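Long-range contact in helicase-like protein (Bacteroides thetaiotaomicron, PDB 2FG1), which probably removes ADP-ribose from ADP-ribosylated thymidine in DNA by hydrolysis: residues A[111-125]-A[145-157]. Sequence-based numbering, arbitrary orientation. Where two conformers were deposited one is given.
Sequences ALFTIAHKASVHMPR and ELITKEIAVTVYD
V121 and M123 pair in parallel register with V153 and V155, making 120-123 and 153-157 neighbouring strands of the macro domain sheet, with 22-29 and 7-10 beyond them. V121 N bonds to A152 O at 2.9 Å and V121 O receives T154 N; two residues on, M123 N donates to T154 O and M123 O accepts from Y156 N. Packing is tight on the face of these valines and the selenomethionine. L146 lays CD1 across V121 CG1 at 4.0 Å, while its CD2 meets A111, so helices 100-117 and 135-147 close over the strands together. M123 takes CG between its backbone N and carbonyl carbon (chi1 63°), which sets CG against V155 CG2 at 3.8 Å; the chain then bends to lay CE on V153 CG1.

On the other face H122 is gripped at both ring nitrogens: ND1 and Y156 OH are hydrogen-bonded at 2.7 Å, the two rings rim to rim with planes at 42°, and NE2 donates to S120 OG. Y156 OH also bonds I17 N. An alanine in place of H122 would probably leave the tyrosine hydroxyl without this partner and the serine hydroxyl without its donor.

The ends are looser. Water bridges A119 O to A152 N before the strands pair, and another joins R125 N to Y156 O where they part. There, in the conformer given, R125 NH2 makes a salt bridge to D157 OD1 at 2.8 Å, in the guanidinium plane but 30° out of the carboxylate's. Backbone bonds, apolar burial and the S120-H122-Y156 hydrogen bonds thus hold the beta-alpha-beta unit 120-123, 135-147, 153-157, with helix 100-117 packed against it; charge pairing at the partly exposed edge probably adds less.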
ATOM      1  N   ALA A 111      -8.423  -5.556   3.212  1.00 17.81           N
ATOM      2  CA  ALA A 111      -9.015  -6.895   3.233  1.00 17.64           C
ATOM      3  C   ALA A 111     -10.510  -6.846   2.891  1.00 17.93           C
ATOM      4  O   ALA A 111     -10.989  -7.634   2.076  1.00 18.32           O
ATOM      5  CB  ALA A 111      -8.786  -7.568   4.573  1.00 18.19           C
ATOM      6  N   LEU A 112     -11.244  -5.927   3.511  1.00 17.55           N
ATOM      7  CA  LEU A 112     -12.679  -5.808   3.231  1.00 18.16           C
ATOM      8  C   LEU A 112     -12.933  -5.424   1.780  1.00 18.09           C
ATOM      9  O   LEU A 112     -13.805  -5.993   1.125  1.00 17.95           O
ATOM     10  CB  LEU A 112     -13.325  -4.789   4.163  1.00 19.57           C
ATOM     11  CG  LEU A 112     -13.278  -5.123   5.651  1.00 21.83           C
ATOM     12  CD1 LEU A 112     -13.723  -3.927   6.465  1.00 23.92           C
ATOM     13  CD2 LEU A 112     -14.131  -6.309   5.961  1.00 24.13           C
ATOM     14  N   PHE A 113     -12.161  -4.470   1.279  1.00 17.95           N
ATOM     15  CA  PHE A 113     -12.333  -4.002  -0.095  1.00 18.36           C
ATOM     16  C   PHE A 113     -12.049  -5.123  -1.106  1.00 18.05           C
ATOM     17  O   PHE A 113     -12.823  -5.335  -2.055  1.00 18.26           O
ATOM     18  CB  PHE A 113     -11.419  -2.792  -0.341  1.00 19.21           C
ATOM     19  CG  PHE A 113     -11.549  -2.185  -1.717  1.00 19.69           C
ATOM     20  CD1 PHE A 113     -12.363  -1.079  -1.924  1.00 19.89           C
ATOM     21  CD2 PHE A 113     -10.832  -2.694  -2.793  1.00 20.65           C
ATOM     22  CE1 PHE A 113     -12.471  -0.497  -3.196  1.00 21.13           C
ATOM     23  CE2 PHE A 113     -10.944  -2.130  -4.073  1.00 21.14           C
ATOM     24  CZ  PHE A 113     -11.762  -1.031  -4.267  1.00 20.86           C
ATOM     25  N   THR A 114     -10.948  -5.828  -0.877  0.50 18.02           N
ATOM     26  CA  THR A 114     -10.501  -6.885  -1.752  0.50 18.49           C
ATOM     27  C   THR A 114     -11.515  -8.043  -1.758  0.50 18.34           C
ATOM     28  O   THR A 114     -11.857  -8.558  -2.822  0.50 18.55           O
ATOM     29  CB  THR A 114      -9.069  -7.296  -1.337  0.50 18.87           C
ATOM     30  OG1 THR A 114      -8.185  -6.180  -1.562  0.50 18.91           O
ATOM     31  CG2 THR A 114      -8.579  -8.482  -2.099  0.50 19.90           C
ATOM     32  N   ILE A 115     -12.024  -8.408  -0.582  1.00 18.14           N
ATOM     33  CA  ILE A 115     -13.049  -9.454  -0.459  1.00 18.27           C
ATOM     34  C   ILE A 115     -14.294  -9.044  -1.268  1.00 18.32           C
ATOM     35  O   ILE A 115     -14.798  -9.824  -2.083  1.00 18.56           O
ATOM     36  CB  ILE A 115     -13.412  -9.754   1.000  1.00 18.23           C
ATOM     37  CG1 ILE A 115     -12.257 -10.495   1.683  1.00 18.53           C
ATOM     38  CG2 ILE A 115     -14.684 -10.629   1.048  1.00 18.74           C
ATOM     39  CD1 ILE A 115     -12.340 -10.506   3.216  1.00 20.28           C
ATOM     40  N   ALA A 116     -14.737  -7.807  -1.088  1.00 18.23           N
ATOM     41  CA  ALA A 116     -15.951  -7.320  -1.759  1.00 19.06           C
ATOM     42  C   ALA A 116     -15.804  -7.334  -3.282  1.00 19.40           C
ATOM     43  O   ALA A 116     -16.761  -7.636  -4.002  1.00 19.58           O
ATOM     44  CB  ALA A 116     -16.284  -5.934  -1.278  1.00 19.25           C
ATOM     45  N   HIS A 117     -14.596  -7.023  -3.756  1.00 19.67           N
ATOM     46  CA  HIS A 117     -14.353  -6.931  -5.194  0.50 20.27           C
ATOM     47  C   HIS A 117     -13.736  -8.195  -5.798  1.00 20.33           C
ATOM     48  O   HIS A 117     -13.408  -8.220  -6.994  1.00 21.18           O
ATOM     49  CB  HIS A 117     -13.538  -5.674  -5.513  0.50 20.61           C
ATOM     50  CG  HIS A 117     -14.294  -4.407  -5.272  0.50 21.76           C
ATOM     51  ND1 HIS A 117     -14.260  -3.735  -4.070  0.50 22.48           N
ATOM     52  CD2 HIS A 117     -15.135  -3.708  -6.070  0.50 23.32           C
ATOM     53  CE1 HIS A 117     -15.034  -2.667  -4.143  0.50 23.01           C
ATOM     54  NE2 HIS A 117     -15.576  -2.627  -5.347  0.50 24.53           N
ATOM     55  N   LYS A 118     -13.612  -9.248  -4.989  1.00 20.07           N
ATOM     56  CA  LYS A 118     -13.022 -10.529  -5.418  1.00 20.92           C
ATOM     57  C   LYS A 118     -11.637 -10.298  -6.027  1.00 20.48           C
ATOM     58  O   LYS A 118     -11.284 -10.890  -7.058  1.00 21.13           O
ATOM     59  CB  LYS A 118     -13.951 -11.266  -6.395  1.00 21.36           C
ATOM     60  CG  LYS A 118     -15.343 -11.534  -5.828  1.00 22.24           C
ATOM     61  CD  LYS A 118     -16.223 -12.278  -6.825  1.00 23.67           C
ATOM     62  CE  LYS A 118     -17.627 -12.495  -6.259  1.00 27.93           C
ATOM     63  NZ  LYS A 118     -17.583 -13.184  -4.931  1.00 31.77           N
ATOM     64  N   ALA A 119     -10.862  -9.443  -5.366  1.00 19.39           N
ATOM     65  CA  ALA A 119      -9.613  -8.952  -5.920  1.00 19.30           C
ATOM     66  C   ALA A 119      -8.393  -9.618  -5.316  1.00 19.12           C
ATOM     67  O   ALA A 119      -8.474 -10.280  -4.279  1.00 20.93           O
ATOM     68  CB  ALA A 119      -9.534  -7.456  -5.751  1.00 19.22           C
ATOM     69  N   SER A 120      -7.263  -9.427  -5.985  1.00 18.14           N
ATOM     70  CA  SER A 120      -5.948  -9.804  -5.453  1.00 17.63           C
ATOM     71  C   SER A 120      -5.145  -8.541  -5.174  1.00 17.77           C
ATOM     72  O   SER A 120      -5.468  -7.458  -5.665  1.00 18.17           O
ATOM     73  CB  SER A 120      -5.207 -10.673  -6.459  1.00 17.91           C
ATOM     74  OG  SER A 120      -5.070 -10.004  -7.705  1.00 18.47           O
ATOM     75  N   VAL A 121      -4.096  -8.692  -4.368  1.00 17.43           N
ATOM     76  CA  VAL A 121      -3.246  -7.579  -3.934  1.00 17.63           C
ATOM     77  C   VAL A 121      -1.859  -7.674  -4.554  1.00 17.44           C
ATOM     78  O   VAL A 121      -1.285  -8.765  -4.672  1.00 17.44           O
ATOM     79  CB  VAL A 121      -3.187  -7.524  -2.396  1.00 17.84           C
ATOM     80  CG1 VAL A 121      -2.107  -6.567  -1.881  1.00 18.37           C
ATOM     81  CG2 VAL A 121      -4.543  -7.103  -1.848  1.00 19.22           C
ATOM     82  N   HIS A 122      -1.344  -6.513  -4.950  1.00 17.16           N
ATOM     83  CA  HIS A 122      -0.076  -6.385  -5.648  1.00 17.02           C
ATOM     84  C   HIS A 122       0.685  -5.242  -5.012  1.00 17.25           C
ATOM     85  O   HIS A 122       0.130  -4.156  -4.837  1.00 17.77           O
ATOM     86  CB  HIS A 122      -0.351  -6.139  -7.130  1.00 17.55           C
ATOM     87  CG  HIS A 122      -1.111  -7.264  -7.747  1.00 16.78           C
ATOM     88  ND1 HIS A 122      -0.490  -8.296  -8.410  1.00 17.27           N
ATOM     89  CD2 HIS A 122      -2.426  -7.581  -7.682  1.00 17.66           C
ATOM     90  CE1 HIS A 122      -1.401  -9.182  -8.779  1.00 17.64           C
ATOM     91  NE2 HIS A 122      -2.581  -8.773  -8.342  1.00 17.56           N
HETATM   92  N   MSE A 123       1.944  -5.468  -4.648  1.00 17.14           N
HETATM   93  CA  MSE A 123       2.649  -4.449  -3.884  1.00 17.99           C
HETATM   94  C   MSE A 123       4.138  -4.481  -4.093  1.00 17.86           C
HETATM   95  O   MSE A 123       4.707  -5.528  -4.368  1.00 17.23           O
HETATM   96  CB  MSE A 123       2.350  -4.611  -2.391  1.00 17.90           C
HETATM   97  CG  MSE A 123       2.841  -5.930  -1.786  1.00 18.45           C
HETATM   98 SE   MSE A 123       2.757  -5.995   0.117  0.90 22.85          SE
HETATM   99  CE  MSE A 123       0.880  -6.200   0.379  1.00 20.42           C
ATOM    100  N   PRO A 124       4.798  -3.325  -3.903  1.00 18.23           N
ATOM    101  CA  PRO A 124       6.252  -3.350  -3.744  1.00 18.92           C
ATOM    102  C   PRO A 124       6.589  -3.876  -2.337  1.00 19.80           C
ATOM    103  O   PRO A 124       5.677  -4.294  -1.600  1.00 19.67           O
ATOM    104  CB  PRO A 124       6.630  -1.871  -3.898  1.00 19.40           C
ATOM    105  CG  PRO A 124       5.439  -1.147  -3.299  1.00 18.99           C
ATOM    106  CD  PRO A 124       4.234  -1.965  -3.739  1.00 18.79           C
ATOM    107  N   ARG A 125       7.875  -3.880  -1.974  1.00 20.51           N
ATOM    108  CA  ARG A 125       8.271  -4.246  -0.606  0.50 21.12           C
ATOM    109  C   ARG A 125       7.944  -3.081   0.314  1.00 21.40           C
ATOM    110  O   ARG A 125       8.804  -2.280   0.688  1.00 21.86           O
ATOM    111  CB  ARG A 125       9.762  -4.591  -0.505  0.50 21.05           C
ATOM    112  CG  ARG A 125      10.216  -5.725  -1.403  0.50 21.09           C
ATOM    113  CD  ARG A 125      11.631  -6.184  -1.064  0.50 22.40           C
ATOM    114  NE  ARG A 125      11.647  -7.073   0.095  0.50 26.07           N
ATOM    115  CZ  ARG A 125      11.482  -8.395   0.042  0.50 25.43           C
ATOM    116  NH1 ARG A 125      11.519  -9.107   1.152  0.50 26.12           N
ATOM    117  NH2 ARG A 125      11.275  -9.010  -1.113  0.50 25.04           N
ATOM    118  N   GLU A 145      -3.310 -10.382   7.721  1.00 16.31           N
ATOM    119  CA  GLU A 145      -4.449  -9.570   7.291  1.00 16.66           C
ATOM    120  C   GLU A 145      -4.991  -9.933   5.921  1.00 17.60           C
ATOM    121  O   GLU A 145      -6.144  -9.617   5.640  1.00 18.35           O
ATOM    122  CB  GLU A 145      -4.121  -8.072   7.355  1.00 16.33           C
ATOM    123  CG  GLU A 145      -3.867  -7.539   8.763  1.00 16.72           C
ATOM    124  CD  GLU A 145      -5.063  -7.661   9.705  1.00 16.66           C
ATOM    125  OE1 GLU A 145      -6.192  -7.956   9.243  1.00 17.99           O
ATOM    126  OE2 GLU A 145      -4.886  -7.462  10.920  1.00 16.55           O
ATOM    127  N   LEU A 146      -4.183 -10.561   5.068  1.00 16.99           N
ATOM    128  CA  LEU A 146      -4.605 -10.860   3.690  1.00 17.27           C
ATOM    129  C   LEU A 146      -4.548 -12.344   3.354  1.00 17.43           C
ATOM    130  O   LEU A 146      -5.563 -12.951   3.003  1.00 17.41           O
ATOM    131  CB  LEU A 146      -3.797 -10.038   2.667  1.00 17.84           C
ATOM    132  CG  LEU A 146      -3.924  -8.517   2.796  1.00 18.29           C
ATOM    133  CD1 LEU A 146      -2.959  -7.819   1.858  1.00 19.91           C
ATOM    134  CD2 LEU A 146      -5.366  -8.029   2.561  1.00 20.21           C
ATOM    135  N   ILE A 147      -3.362 -12.933   3.469  1.00 17.77           N
ATOM    136  CA  ILE A 147      -3.154 -14.311   3.024  1.00 18.49           C
ATOM    137  C   ILE A 147      -4.096 -15.306   3.701  1.00 18.54           C
ATOM    138  O   ILE A 147      -4.629 -16.210   3.053  1.00 18.46           O
ATOM    139  CB  ILE A 147      -1.681 -14.728   3.246  1.00 18.46           C
ATOM    140  CG1 ILE A 147      -0.758 -13.974   2.286  1.00 19.61           C
ATOM    141  CG2 ILE A 147      -1.485 -16.243   3.127  1.00 19.76           C
ATOM    142  CD1 ILE A 147      -0.959 -14.305   0.808  1.00 18.99           C
ATOM    143  N   THR A 148      -4.314 -15.139   4.998  1.00 18.94           N
ATOM    144  CA  THR A 148      -5.137 -16.082   5.757  1.00 20.89           C
ATOM    145  C   THR A 148      -6.619 -16.053   5.382  1.00 21.09           C
ATOM    146  O   THR A 148      -7.373 -16.960   5.779  1.00 21.86           O
ATOM    147  CB  THR A 148      -5.011 -15.848   7.272  1.00 21.35           C
ATOM    148  OG1 THR A 148      -5.488 -14.534   7.581  1.00 23.78           O
ATOM    149  CG2 THR A 148      -3.562 -16.017   7.727  1.00 23.23           C
ATOM    150  N   LYS A 149      -7.024 -15.023   4.637  1.00 21.17           N
ATOM    151  CA  LYS A 149      -8.402 -14.904   4.159  0.50 21.14           C
ATOM    152  C   LYS A 149      -8.517 -15.290   2.697  1.00 21.34           C
ATOM    153  O   LYS A 149      -9.516 -14.996   2.040  1.00 21.39           O
ATOM    154  CB  LYS A 149      -8.918 -13.484   4.366  0.50 21.93           C
ATOM    155  CG  LYS A 149      -9.054 -13.114   5.814  0.50 20.65           C
ATOM    156  CD  LYS A 149      -8.749 -11.663   6.009  0.50 20.89           C
ATOM    157  CE  LYS A 149      -8.014 -11.502   7.315  0.50 19.08           C
ATOM    158  NZ  LYS A 149      -7.883 -10.080   7.689  0.50 16.25           N
ATOM    159  N   GLU A 150      -7.479 -15.952   2.196  1.00 20.45           N
ATOM    160  CA  GLU A 150      -7.421 -16.431   0.818  1.00 20.87           C
ATOM    161  C   GLU A 150      -7.423 -15.286  -0.192  1.00 20.51           C
ATOM    162  O   GLU A 150      -7.881 -15.437  -1.328  1.00 21.99           O
ATOM    163  CB  GLU A 150      -8.501 -17.491   0.557  1.00 21.26           C
ATOM    164  CG  GLU A 150      -8.248 -18.734   1.415  1.00 22.82           C
ATOM    165  CD  GLU A 150      -9.327 -19.797   1.337  1.00 22.66           C
ATOM    166  OE1 GLU A 150     -10.361 -19.588   0.669  1.00 25.67           O
ATOM    167  OE2 GLU A 150      -9.125 -20.861   1.955  1.00 24.48           O
ATOM    168  N   ILE A 151      -6.869 -14.151   0.221  1.00 19.40           N
ATOM    169  CA  ILE A 151      -6.592 -13.063  -0.707  0.50 18.97           C
ATOM    170  C   ILE A 151      -5.159 -13.232  -1.201  1.00 18.91           C
ATOM    171  O   ILE A 151      -4.209 -13.232  -0.402  1.00 19.87           O
ATOM    172  CB  ILE A 151      -6.751 -11.683  -0.046  0.50 18.44           C
ATOM    173  CG1 ILE A 151      -8.162 -11.512   0.526  0.50 17.86           C
ATOM    174  CG2 ILE A 151      -6.449 -10.567  -1.060  0.50 18.98           C
ATOM    175  CD1 ILE A 151      -8.258 -10.427   1.568  0.50 16.24           C
ATOM    176  N   ALA A 152      -5.005 -13.408  -2.510  1.00 17.71           N
ATOM    177  CA  ALA A 152      -3.683 -13.570  -3.108  1.00 17.42           C
ATOM    178  C   ALA A 152      -2.893 -12.272  -2.950  1.00 17.39           C
ATOM    179  O   ALA A 152      -3.442 -11.181  -3.083  1.00 18.01           O
ATOM    180  CB  ALA A 152      -3.801 -13.964  -4.576  1.00 17.58           C
ATOM    181  N   VAL A 153      -1.600 -12.403  -2.647  1.00 17.11           N
ATOM    182  CA  VAL A 153      -0.695 -11.259  -2.522  1.00 17.08           C
ATOM    183  C   VAL A 153       0.560 -11.533  -3.317  1.00 16.56           C
ATOM    184  O   VAL A 153       1.181 -12.574  -3.126  1.00 17.04           O
ATOM    185  CB  VAL A 153      -0.292 -10.997  -1.048  1.00 17.06           C
ATOM    186  CG1 VAL A 153       0.689  -9.833  -0.952  1.00 19.40           C
ATOM    187  CG2 VAL A 153      -1.518 -10.723  -0.181  1.00 18.79           C
ATOM    188  N   THR A 154       0.916 -10.594  -4.193  1.00 16.05           N
ATOM    189  CA  THR A 154       2.160 -10.640  -4.953  1.00 16.04           C
ATOM    190  C   THR A 154       3.022  -9.445  -4.581  1.00 16.04           C
ATOM    191  O   THR A 154       2.544  -8.305  -4.608  1.00 16.82           O
ATOM    192  CB  THR A 154       1.883 -10.650  -6.475  1.00 16.35           C
ATOM    193  OG1 THR A 154       1.003 -11.745  -6.775  1.00 17.28           O
ATOM    194  CG2 THR A 154       3.166 -10.846  -7.281  1.00 16.33           C
ATOM    195  N   VAL A 155       4.270  -9.732  -4.207  1.00 16.01           N
ATOM    196  CA  VAL A 155       5.265  -8.712  -3.869  1.00 16.24           C
ATOM    197  C   VAL A 155       6.263  -8.674  -5.017  1.00 16.43           C
ATOM    198  O   VAL A 155       6.767  -9.720  -5.445  1.00 16.67           O
ATOM    199  CB  VAL A 155       5.977  -9.020  -2.521  1.00 17.19           C
ATOM    200  CG1 VAL A 155       7.090  -8.012  -2.247  1.00 17.73           C
ATOM    201  CG2 VAL A 155       4.977  -9.007  -1.361  1.00 17.39           C
ATOM    202  N   TYR A 156       6.531  -7.457  -5.495  1.00 16.22           N
ATOM    203  CA  TYR A 156       7.346  -7.226  -6.680  1.00 17.13           C
ATOM    204  C   TYR A 156       8.702  -6.681  -6.271  1.00 17.31           C
ATOM    205  O   TYR A 156       8.777  -5.607  -5.676  1.00 18.57           O
ATOM    206  CB  TYR A 156       6.635  -6.234  -7.625  1.00 16.87           C
ATOM    207  CG  TYR A 156       5.348  -6.788  -8.189  1.00 16.65           C
ATOM    208  CD1 TYR A 156       5.296  -7.245  -9.496  1.00 17.28           C
ATOM    209  CD2 TYR A 156       4.197  -6.874  -7.409  1.00 16.85           C
ATOM    210  CE1 TYR A 156       4.125  -7.774 -10.018  1.00 17.40           C
ATOM    211  CE2 TYR A 156       3.021  -7.417  -7.917  1.00 16.58           C
ATOM    212  CZ  TYR A 156       2.998  -7.856  -9.226  1.00 16.08           C
ATOM    213  OH  TYR A 156       1.848  -8.402  -9.745  1.00 17.15           O
ATOM    214  N   ASP A 157       9.757  -7.434  -6.577  1.00 17.50           N
ATOM    215  CA  ASP A 157      11.130  -7.060  -6.256  1.00 19.55           C
ATOM    216  C   ASP A 157      11.714  -6.288  -7.436  1.00 21.60           C
ATOM    217  O   ASP A 157      11.694  -6.770  -8.578  1.00 21.57           O
ATOM    218  CB  ASP A 157      12.004  -8.308  -6.013  1.00 18.28           C
ATOM    219  CG  ASP A 157      11.660  -9.064  -4.729  1.00 18.64           C
ATOM    220  OD1 ASP A 157      10.881  -8.575  -3.885  1.00 21.27           O
ATOM    221  OD2 ASP A 157      12.194 -10.184  -4.582  1.00 17.75           O
TER
HETATM  222  O   HOH W   1      -7.346 -13.052  -4.281  1.00 17.87           O
HETATM  223  O   HOH W   2      -1.653 -11.256  -6.067  1.00  9.76           O
HETATM  224  O   HOH W   3       9.827  -3.682  -4.081  1.00 20.76           O